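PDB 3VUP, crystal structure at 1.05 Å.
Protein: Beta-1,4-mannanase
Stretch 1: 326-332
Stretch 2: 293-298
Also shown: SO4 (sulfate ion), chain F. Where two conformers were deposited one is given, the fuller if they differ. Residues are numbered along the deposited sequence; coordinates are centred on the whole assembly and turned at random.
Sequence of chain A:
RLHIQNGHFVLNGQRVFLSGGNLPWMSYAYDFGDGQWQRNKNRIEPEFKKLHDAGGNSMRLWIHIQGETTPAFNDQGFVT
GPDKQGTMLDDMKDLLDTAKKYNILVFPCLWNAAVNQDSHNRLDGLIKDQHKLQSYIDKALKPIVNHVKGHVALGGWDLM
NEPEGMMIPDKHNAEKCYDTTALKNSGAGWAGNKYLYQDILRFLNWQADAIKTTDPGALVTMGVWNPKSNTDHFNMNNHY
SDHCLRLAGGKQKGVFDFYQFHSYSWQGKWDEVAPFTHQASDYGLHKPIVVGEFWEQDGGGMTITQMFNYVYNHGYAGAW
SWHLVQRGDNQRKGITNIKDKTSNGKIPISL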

# COMPACT_ATOMS: atom_id res chain seq x y z
N GLN A 326 15.53 -9.38 1.12
CA GLN A 326 15.91 -10.78 1.03
C GLN A 326 16.00 -11.33 -0.39
O GLN A 326 16.76 -12.27 -0.64
CB GLN A 326 14.94 -11.64 1.84
CG GLN A 326 15.16 -11.52 3.34
CD GLN A 326 14.16 -12.30 4.17
OE1 GLN A 326 13.63 -13.32 3.73
NE2 GLN A 326 13.90 -11.83 5.38
N ARG A 327 15.24 -10.76 -1.32
CA ARG A 327 15.04 -11.38 -2.62
C ARG A 327 15.47 -10.48 -3.78
O ARG A 327 15.22 -10.79 -4.94
CB ARG A 327 13.57 -11.78 -2.79
CG ARG A 327 12.86 -12.20 -1.50
CD ARG A 327 13.21 -13.61 -1.03
NE ARG A 327 12.64 -14.65 -1.89
CZ ARG A 327 12.37 -15.90 -1.52
NH1 ARG A 327 12.61 -16.28 -0.27
NH2 ARG A 327 11.86 -16.76 -2.38
N GLY A 328 16.12 -9.37 -3.46
CA GLY A 328 16.52 -8.41 -4.47
C GLY A 328 17.48 -8.94 -5.52
O GLY A 328 17.43 -8.47 -6.66
N ASP A 329 18.35 -9.88 -5.16
CA ASP A 329 19.28 -10.50 -6.12
C ASP A 329 18.50 -10.98 -7.33
O ASP A 329 18.86 -10.71 -8.48
CB ASP A 329 20.00 -11.72 -5.51
CG ASP A 329 21.29 -11.37 -4.78
OD1 ASP A 329 21.62 -10.18 -4.67
OD2 ASP A 329 21.97 -12.31 -4.30
N ASN A 330 17.42 -11.71 -7.07
CA ASN A 330 16.61 -12.25 -8.14
C ASN A 330 15.70 -11.19 -8.74
O ASN A 330 15.58 -11.06 -9.96
CB ASN A 330 15.79 -13.43 -7.63
CG ASN A 330 15.17 -14.22 -8.76
OD1 ASN A 330 15.84 -14.54 -9.74
ND2 ASN A 330 13.87 -14.52 -8.64
N GLN A 331 15.03 -10.43 -7.88
CA GLN A 331 13.99 -9.53 -8.35
C GLN A 331 14.52 -8.39 -9.21
O GLN A 331 13.85 -7.95 -10.14
CB GLN A 331 13.13 -9.03 -7.19
CG GLN A 331 12.37 -10.18 -6.54
CD GLN A 331 11.60 -9.77 -5.31
OE1 GLN A 331 11.60 -8.62 -4.89
NE2 GLN A 331 10.91 -10.74 -4.72
N ARG A 332 15.73 -7.93 -8.90
CA ARG A 332 16.35 -6.89 -9.71
C ARG A 332 16.51 -7.28 -11.17
O ARG A 332 16.54 -6.40 -12.03
CB ARG A 332 17.71 -6.51 -9.15
CG ARG A 332 17.63 -5.59 -7.96
CD ARG A 332 19.00 -5.06 -7.54
NE ARG A 332 19.83 -6.06 -6.88
CZ ARG A 332 19.74 -6.36 -5.59
NH1 ARG A 332 20.54 -7.28 -5.06
NH2 ARG A 332 18.84 -5.76 -4.82
S SO4 F . 11.73 -14.60 -5.47
O1 SO4 F . 11.61 -13.92 -4.20
O2 SO4 F . 11.64 -13.49 -6.33
O3 SO4 F . 13.09 -15.02 -5.72
O4 SO4 F . 10.88 -15.78 -5.42
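Stretch 2 (293-298) EFWEQD

The most unusual feature of this contact is that a sulfate ion, probably from the crystallisation liquor, sits between the two stretches and is bound by both. From stretch 1, R327 NE donates to SO4 O1 at 2.6 Å, N330 ND2 to SO4 O3 at 3.1 Å, and Q331 NE2 to SO4 O2 at 3.3 Å. From stretch 2 the backbone serves: Q297 N donates to SO4 O4 at 2.8 Å, and E296 N makes a weak bond to SO4 O2 at 3.4 Å. Side chains of the helix and amides of the short turn thus converge on one anion.

Stretch 1 is helical throughout, with Q331 N to R327 O at 3.0 Å and R332 N to G328 O at 2.9 Å, but it is kinked where N of D329 and N of N330 lack a bond to the preceding turn. Stretch 2 is extended at W295 (phi/psi -158/163) and then tightens into a 3-10 segment at E296 and Q297 (-66/-36 and -63/-22), with D298 N bonded to W295 O at 3.2 Å. The amides of E296 and Q297, in this segment, face the sulfate. The backbones stay well apart, the nearest CA atoms being those of Q331 and W295 at 7.8 Å, so the direct contact is almost wholly between side chains. The buried surface is 265 Å², both sides summed.

From first CA to last, the two stretches run roughly crosswise, and three contacts step in reverse order: Q331 to W295, N330 to E296, R327 to Q297. W295 also meets R327. The CA-to-CB bonds of W295, E296 and Q297 all point toward the helix. The guanidinium of R327 lies over one face of the W295 ring, with R327 NE 3.6 Å from W295 CE3. R327 NH2 also reaches Q297 OE1 at 2.8 Å, but the N-H...acceptor angle of 122° makes this hydrogen bond weak despite its short length. The better-aligned direct bond runs from N330 ND2 to E296 OE2, at 3.0 Å and 171°.

Q331 approaches differently. Its CA-to-CB bond points sideways, yet the m, t side chain brings its amide nearer, placing Q331 NE2 3.6 Å from W295 CB and at the edge of the indole. The indole is tied within its own stretch by W295 NE1 to D298 OD2 at 2.9 Å; Q297 NE2 donates to the same oxygen, D298 OD2, at 3.2 Å. D298 thus links the two residues that meet R327 without itself touching the helix.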

# COMPACT_ATOMS: atom_id res chain seq x y z
N GLU A 293 2.41 -6.56 -4.90
CA GLU A 293 3.24 -7.62 -4.32
C GLU A 293 3.15 -8.85 -5.19
O GLU A 293 2.06 -9.20 -5.65
CB GLU A 293 2.77 -8.05 -2.93
CG GLU A 293 2.97 -7.07 -1.79
CD GLU A 293 2.58 -7.66 -0.45
OE1 GLU A 293 2.46 -8.91 -0.34
OE2 GLU A 293 2.42 -6.87 0.50
N PHE A 294 4.29 -9.52 -5.35
CA PHE A 294 4.39 -10.83 -5.99
C PHE A 294 5.84 -11.29 -5.85
O PHE A 294 6.73 -10.46 -5.62
CB PHE A 294 4.00 -10.78 -7.48
CG PHE A 294 4.85 -9.85 -8.32
CD1 PHE A 294 5.97 -10.31 -9.00
CD2 PHE A 294 4.51 -8.51 -8.45
CE1 PHE A 294 6.73 -9.46 -9.78
CE2 PHE A 294 5.26 -7.65 -9.23
CZ PHE A 294 6.38 -8.13 -9.90
N TRP A 295 6.07 -12.59 -5.99
CA TRP A 295 7.43 -13.10 -6.05
C TRP A 295 7.48 -14.45 -6.74
O TRP A 295 6.46 -15.13 -6.87
CB TRP A 295 8.15 -13.12 -4.70
CG TRP A 295 7.54 -13.96 -3.60
CD1 TRP A 295 6.42 -14.73 -3.64
CD2 TRP A 295 8.08 -14.09 -2.29
NE1 TRP A 295 6.21 -15.32 -2.41
CE2 TRP A 295 7.21 -14.92 -1.56
CE3 TRP A 295 9.19 -13.55 -1.65
CZ2 TRP A 295 7.45 -15.26 -0.23
CZ3 TRP A 295 9.43 -13.87 -0.33
CH2 TRP A 295 8.56 -14.71 0.37
N GLU A 296 8.67 -14.85 -7.16
CA GLU A 296 8.80 -16.04 -8.00
C GLU A 296 8.43 -17.33 -7.27
O GLU A 296 7.85 -18.23 -7.88
CB GLU A 296 10.22 -16.12 -8.56
CG GLU A 296 10.44 -17.27 -9.53
CD GLU A 296 11.80 -17.26 -10.22
OE1 GLU A 296 12.35 -18.35 -10.45
OE2 GLU A 296 12.32 -16.19 -10.58
N GLN A 297 8.73 -17.42 -5.98
CA GLN A 297 8.45 -18.67 -5.28
C GLN A 297 6.96 -19.00 -5.23
O GLN A 297 6.59 -20.16 -5.06
CB GLN A 297 9.06 -18.70 -3.88
CG GLN A 297 8.42 -17.77 -2.88
CD GLN A 297 8.71 -18.22 -1.48
OE1 GLN A 297 9.87 -18.20 -1.04
NE2 GLN A 297 7.68 -18.66 -0.76
N ASP A 298 6.11 -17.98 -5.38
CA ASP A 298 4.67 -18.19 -5.52
C ASP A 298 4.20 -17.50 -6.79
O ASP A 298 3.27 -16.67 -6.78
CB ASP A 298 3.90 -17.70 -4.29
CG ASP A 298 4.27 -18.47 -3.04
OD1 ASP A 298 3.91 -19.67 -2.94
OD2 ASP A 298 4.93 -17.88 -2.15